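Bifunctional dTDP-4-dehydrorhamnose 3,5-epimerase/dTDP-4-dehydrorhamnose reductase (Arabidopsis thaliana, PDB 4QQR) catalyses the 3,5-epimerization of dTDP-4-keto-6-deoxyglucose and the following NADPH-dependent reduction that yields dTDP-beta-L-rhamnose. Local coordinates at residues Phe13-Tyr18 / Pro61-Asn66; Cys115-Asp120 / Ile129-Glu134. All coordinates share one frame; numbering follows the deposited sequence.

Interaction 1. Residues Phe13-Tyr18 / Pro61-Asn66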
# COMPACT_ATOMS: atom_id res chain seq x y z
N PHE A 13 -4.65 28.03 -17.57
CA PHE A 13 -4.13 27.14 -16.52
C PHE A 13 -4.38 27.66 -15.10
O PHE A 13 -4.43 28.86 -14.87
CB PHE A 13 -2.63 26.91 -16.74
CG PHE A 13 -2.30 26.15 -17.99
CD1 PHE A 13 -2.82 24.87 -18.18
CD2 PHE A 13 -1.48 26.69 -18.98
CE1 PHE A 13 -2.53 24.15 -19.34
CE2 PHE A 13 -1.18 25.98 -20.14
CZ PHE A 13 -1.71 24.71 -20.33
N ASN A 14 -4.53 26.72 -14.16
CA ASN A 14 -4.82 27.04 -12.77
C ASN A 14 -4.40 25.87 -11.91
O ASN A 14 -5.07 24.84 -11.92
CB ASN A 14 -6.33 27.28 -12.58
CG ASN A 14 -6.70 27.72 -11.16
OD1 ASN A 14 -5.82 27.94 -10.32
ND2 ASN A 14 -7.99 27.86 -10.91
N PHE A 15 -3.32 26.01 -11.17
CA PHE A 15 -2.76 24.85 -10.48
C PHE A 15 -3.12 24.78 -9.02
O PHE A 15 -2.99 25.77 -8.29
CB PHE A 15 -1.24 24.78 -10.62
CG PHE A 15 -0.75 24.65 -12.04
CD1 PHE A 15 -1.62 24.36 -13.07
CD2 PHE A 15 0.59 24.80 -12.33
CE1 PHE A 15 -1.17 24.23 -14.37
CE2 PHE A 15 1.05 24.67 -13.63
CZ PHE A 15 0.17 24.39 -14.65
N LEU A 16 -3.58 23.60 -8.60
CA LEU A 16 -3.72 23.30 -7.19
C LEU A 16 -2.45 22.57 -6.76
O LEU A 16 -2.07 21.57 -7.37
CB LEU A 16 -4.98 22.47 -6.93
CG LEU A 16 -5.27 22.08 -5.47
CD1 LEU A 16 -5.42 23.32 -4.58
CD2 LEU A 16 -6.51 21.18 -5.36
N ILE A 17 -1.78 23.09 -5.74
CA ILE A 17 -0.53 22.51 -5.29
C ILE A 17 -0.63 22.07 -3.83
O ILE A 17 -1.16 22.80 -2.99
CB ILE A 17 0.64 23.49 -5.47
CG1 ILE A 17 0.77 23.88 -6.95
CG2 ILE A 17 1.94 22.88 -4.96
CD1 ILE A 17 1.73 25.04 -7.23
N TYR A 18 -0.15 20.87 -3.53
CA TYR A 18 -0.11 20.41 -2.14
C TYR A 18 1.31 20.35 -1.61
O TYR A 18 2.21 19.87 -2.29
CB TYR A 18 -0.85 19.07 -1.98
CG TYR A 18 -2.35 19.27 -2.00
CD1 TYR A 18 -3.07 19.19 -3.19
CD2 TYR A 18 -3.05 19.59 -0.84
CE1 TYR A 18 -4.44 19.40 -3.22
CE2 TYR A 18 -4.42 19.81 -0.86
CZ TYR A 18 -5.11 19.71 -2.05
OH TYR A 18 -6.46 19.92 -2.08
N PRO A 61 -9.39 23.86 -10.22
CA PRO A 61 -8.06 23.83 -10.85
C PRO A 61 -8.10 23.16 -12.21
O PRO A 61 -9.02 22.38 -12.46
CB PRO A 61 -7.24 22.97 -9.89
CG PRO A 61 -8.26 22.00 -9.34
CD PRO A 61 -9.54 22.80 -9.20
N SER A 62 -7.14 23.45 -13.07
CA SER A 62 -7.02 22.75 -14.33
C SER A 62 -6.13 21.51 -14.16
O SER A 62 -6.27 20.52 -14.90
CB SER A 62 -6.44 23.67 -15.41
OG SER A 62 -5.10 24.03 -15.11
N HIS A 63 -5.20 21.59 -13.20
CA HIS A 63 -4.27 20.49 -12.89
C HIS A 63 -3.95 20.55 -11.40
O HIS A 63 -4.17 21.58 -10.76
CB HIS A 63 -2.96 20.59 -13.70
CG HIS A 63 -3.13 20.75 -15.18
ND1 HIS A 63 -3.68 21.87 -15.76
CD2 HIS A 63 -2.78 19.93 -16.21
CE1 HIS A 63 -3.69 21.73 -17.08
NE2 HIS A 63 -3.15 20.57 -17.37
N VAL A 64 -3.41 19.45 -10.86
CA VAL A 64 -3.12 19.31 -9.42
C VAL A 64 -1.70 18.79 -9.22
O VAL A 64 -1.25 17.93 -9.95
CB VAL A 64 -4.12 18.33 -8.71
CG1 VAL A 64 -3.71 18.06 -7.25
CG2 VAL A 64 -5.55 18.85 -8.78
N PHE A 65 -1.00 19.33 -8.23
CA PHE A 65 0.39 18.94 -7.97
C PHE A 65 0.52 18.43 -6.55
O PHE A 65 0.17 19.12 -5.60
CB PHE A 65 1.32 20.12 -8.18
CG PHE A 65 1.49 20.50 -9.61
CD1 PHE A 65 0.48 21.18 -10.29
CD2 PHE A 65 2.67 20.20 -10.29
CE1 PHE A 65 0.63 21.53 -11.62
CE2 PHE A 65 2.83 20.55 -11.63
CZ PHE A 65 1.81 21.21 -12.30
N ASN A 66 1.01 17.21 -6.40
CA ASN A 66 1.22 16.64 -5.08
C ASN A 66 2.70 16.66 -4.67
O ASN A 66 3.50 15.79 -5.03
CB ASN A 66 0.67 15.21 -5.03
CG ASN A 66 1.09 14.47 -3.76
OD1 ASN A 66 1.24 15.08 -2.70
ND2 ASN A 66 1.29 13.16 -3.88
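Phe15 pairs with His63 and Leu16 with Val64 where two parallel strands of the Rossmann sheet, 14-18 and 63-66, lie side by side. Their axes come within 4.6 Å. The chain between them adds strand 38-41, which flanks 14-18 on its other side.

Backbone bonds form the usual parallel ladder. Leu16 N donates to His63 O at 3.0 Å, and Leu16 O receives Phe65 N. Tyr18 N then bonds to Phe65 O. At the entry to the ladder, Asn14 O accepts Ser62 N and, weakly, His63 N.

Aromatic contacts fill the face carrying Phe15, His63 and Phe65, and Phe13 joins this cluster. Phe15 turns its edge toward the His63 ring face in an offset edge-to-face pair, planes 73° apart. Its CE1 is 3.7 Å from His63 ND1. Phe65 CE1 sits over one face of Phe15, near the rim. Phe13 CD1 meets His63 CE1 at 3.4 Å, with the two rings oblique. Helix 200-212 covers this face, and Phe65 also touches Tyr111, a probable NADPH-binding residue.

Apolar contacts line the other face, which carries Leu16, Val64 and Tyr18. Leu16 CB rests on Pro61 CB at 3.8 Å and on Val64 CG2 slightly farther off. Val64 CG1 approaches the edge of the Tyr18 ring, whose OH bonds to Asp55. Helices 49-59 and 80-103 pack here.

Side-chain hydrogen bonds centre on Ser62 OG. It accepts from Asn14 N at 2.9 Å, tying the start of one strand to the turn before the other. His63 CG is anti to its carbonyl carbon, beside the backbone N (chi1 -52°), on the side from which Ser62 comes. Ser62 OG lies in the plane of the imidazole, hydrogen-bonded to His63 ND1 at 2.7 Å.

Interaction 2. Residues Cys115-Asp120 / Ile129-Glu134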
# COMPACT_ATOMS: atom_id res chain seq x y z
N CYS A 115 14.58 6.37 -5.19
CA CYS A 115 15.41 5.67 -4.22
C CYS A 115 14.78 4.37 -3.77
O CYS A 115 14.90 3.99 -2.61
CB CYS A 115 15.66 6.54 -3.01
SG CYS A 115 16.79 7.89 -3.37
N ILE A 116 14.12 3.69 -4.69
CA ILE A 116 13.52 2.41 -4.41
C ILE A 116 14.16 1.33 -5.31
O ILE A 116 13.66 0.22 -5.46
CB ILE A 116 12.03 2.48 -4.62
CG1 ILE A 116 11.74 3.05 -6.01
CG2 ILE A 116 11.41 3.34 -3.55
CD1 ILE A 116 10.31 2.85 -6.45
N PHE A 117 15.27 1.70 -5.91
CA PHE A 117 15.99 0.80 -6.77
C PHE A 117 17.42 0.67 -6.26
O PHE A 117 17.91 1.54 -5.51
CB PHE A 117 15.95 1.31 -8.20
CG PHE A 117 14.67 0.98 -8.93
CD1 PHE A 117 14.49 -0.26 -9.53
CD2 PHE A 117 13.65 1.91 -9.02
CE1 PHE A 117 13.32 -0.56 -10.21
CE2 PHE A 117 12.47 1.60 -9.70
CZ PHE A 117 12.31 0.36 -10.29
N GLU A 118 18.10 -0.40 -6.64
CA GLU A 118 19.49 -0.60 -6.19
C GLU A 118 20.35 -1.35 -7.23
O GLU A 118 19.86 -2.26 -7.91
CB GLU A 118 19.50 -1.35 -4.86
CG GLU A 118 20.88 -1.58 -4.30
CD GLU A 118 20.85 -2.39 -3.02
OE1 GLU A 118 19.97 -3.27 -2.87
OE2 GLU A 118 21.73 -2.14 -2.16
N TYR A 119 21.61 -0.94 -7.36
CA TYR A 119 22.55 -1.64 -8.24
C TYR A 119 22.48 -3.17 -8.04
O TYR A 119 22.58 -3.65 -6.91
CB TYR A 119 23.98 -1.12 -8.02
CG TYR A 119 24.27 0.26 -8.61
CD1 TYR A 119 23.99 0.55 -9.94
CD2 TYR A 119 24.81 1.27 -7.82
CE1 TYR A 119 24.25 1.80 -10.48
CE2 TYR A 119 25.07 2.53 -8.34
CZ TYR A 119 24.79 2.79 -9.67
OH TYR A 119 25.06 4.04 -10.19
N ASP A 120 22.28 -3.90 -9.14
CA ASP A 120 22.17 -5.36 -9.08
C ASP A 120 22.86 -6.08 -10.25
O ASP A 120 23.49 -5.44 -11.10
CB ASP A 120 20.70 -5.80 -8.98
CG ASP A 120 19.89 -5.50 -10.24
OD1 ASP A 120 18.65 -5.72 -10.21
OD2 ASP A 120 20.45 -5.04 -11.26
N ILE A 129 23.95 0.90 -17.30
CA ILE A 129 22.61 0.34 -17.45
C ILE A 129 21.73 0.81 -16.30
O ILE A 129 21.99 0.47 -15.14
CB ILE A 129 22.62 -1.20 -17.49
CG1 ILE A 129 23.42 -1.69 -18.69
CG2 ILE A 129 21.19 -1.73 -17.51
CD1 ILE A 129 23.08 -0.95 -19.99
N GLY A 130 20.69 1.57 -16.63
CA GLY A 130 19.83 2.17 -15.62
C GLY A 130 18.47 1.51 -15.54
O GLY A 130 18.00 0.90 -16.51
N PHE A 131 17.83 1.65 -14.38
CA PHE A 131 16.51 1.09 -14.16
C PHE A 131 15.44 1.84 -14.94
O PHE A 131 15.47 3.06 -15.06
CB PHE A 131 16.15 1.14 -12.68
CG PHE A 131 16.84 0.09 -11.86
CD1 PHE A 131 16.48 -1.25 -11.99
CD2 PHE A 131 17.84 0.44 -10.96
CE1 PHE A 131 17.09 -2.22 -11.23
CE2 PHE A 131 18.46 -0.54 -10.20
CZ PHE A 131 18.09 -1.87 -10.34
N LYS A 132 14.49 1.08 -15.47
CA LYS A 132 13.43 1.69 -16.25
C LYS A 132 12.16 1.94 -15.44
O LYS A 132 12.00 1.44 -14.32
CB LYS A 132 13.14 0.84 -17.47
CG LYS A 132 14.16 1.00 -18.56
CD LYS A 132 13.78 0.13 -19.72
CE LYS A 132 14.66 0.43 -20.93
NZ LYS A 132 14.81 -0.78 -21.80
N GLU A 133 11.27 2.74 -16.00
CA GLU A 133 9.96 2.97 -15.41
C GLU A 133 9.23 1.64 -15.13
O GLU A 133 8.69 1.42 -14.05
CB GLU A 133 9.12 3.87 -16.33
CG GLU A 133 9.62 5.34 -16.40
CD GLU A 133 10.87 5.55 -17.25
OE1 GLU A 133 11.46 4.53 -17.69
OE2 GLU A 133 11.26 6.72 -17.49
N GLU A 134 9.28 0.74 -16.10
CA GLU A 134 8.55 -0.52 -16.01
C GLU A 134 9.18 -1.47 -14.99
O GLU A 134 8.53 -2.40 -14.53
CB GLU A 134 8.46 -1.21 -17.37
CG GLU A 134 8.29 -0.23 -18.54
CD GLU A 134 9.61 0.44 -18.94
OE1 GLU A 134 10.65 -0.21 -18.75
OE2 GLU A 134 9.60 1.60 -19.40
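Within the long loop that links strand 107-113 to helix 143-155 of the Rossmann domain, Phe117 and Phe131 pack against each other. The rings are oblique, with planes 33° apart and centroids 4.5 Å apart. Each lends an atom to a face of the other. Phe117 CD1 lies over the Phe131 ring, offset toward its rim, 3.3 Å from Phe131 CD1. Phe131 CB makes a CH-pi contact 4.1 Å from the centroid of the Phe117 ring, 21° off its normal.

The far end of the Phe131 ring meets oxygen atoms. Glu118 O lies in the ring plane by CZ and CE2. Asp120 OD1 is at the edge by CZ and CE1, 3.9 Å from Phe131 CZ. No hydrogen bond joins the two segments. With an alanine at Phe131, CB would stay over Phe117, but loss of the ring would probably open a gap beside Phe117 CD1 and Glu118 O and leave the Phe117 ring less firmly held.

Glu118 N bonds to Asn138 OD1, and Phe131 O accepts from Asn220 ND2. Asp120 OD2 bonds to ND1 of His123, a zinc ligand in this crystal, so Asp120 is a second-shell residue. A zinc ion lies about 5 Å from the Phe131 side chain. The pair thus belongs to a beta-alpha-beta crossover of the Rossmann fold that ends in strand 161-166.

Overall arrangement
Interaction 1 closes before interaction 2 opens along the chain. Their centres are about 29 Å apart, on opposite sides of the centre of the chain, and their nearest atoms are about 14 Å apart. They do not touch. Strand 107-113 connects them. It lies next to strand 63-66 in the six-stranded parallel sheet, and its end leads into the loop that holds interaction 2. Interaction 1 lies inside the sheet, near Gly69, which probably binds NADPH. Interaction 2 lies in an irregular loop near bound zinc. Interaction 1 thus joins neighbouring strands of the Rossmann sheet, and interaction 2 joins two parts of the loop that follows a later strand of the same sheet.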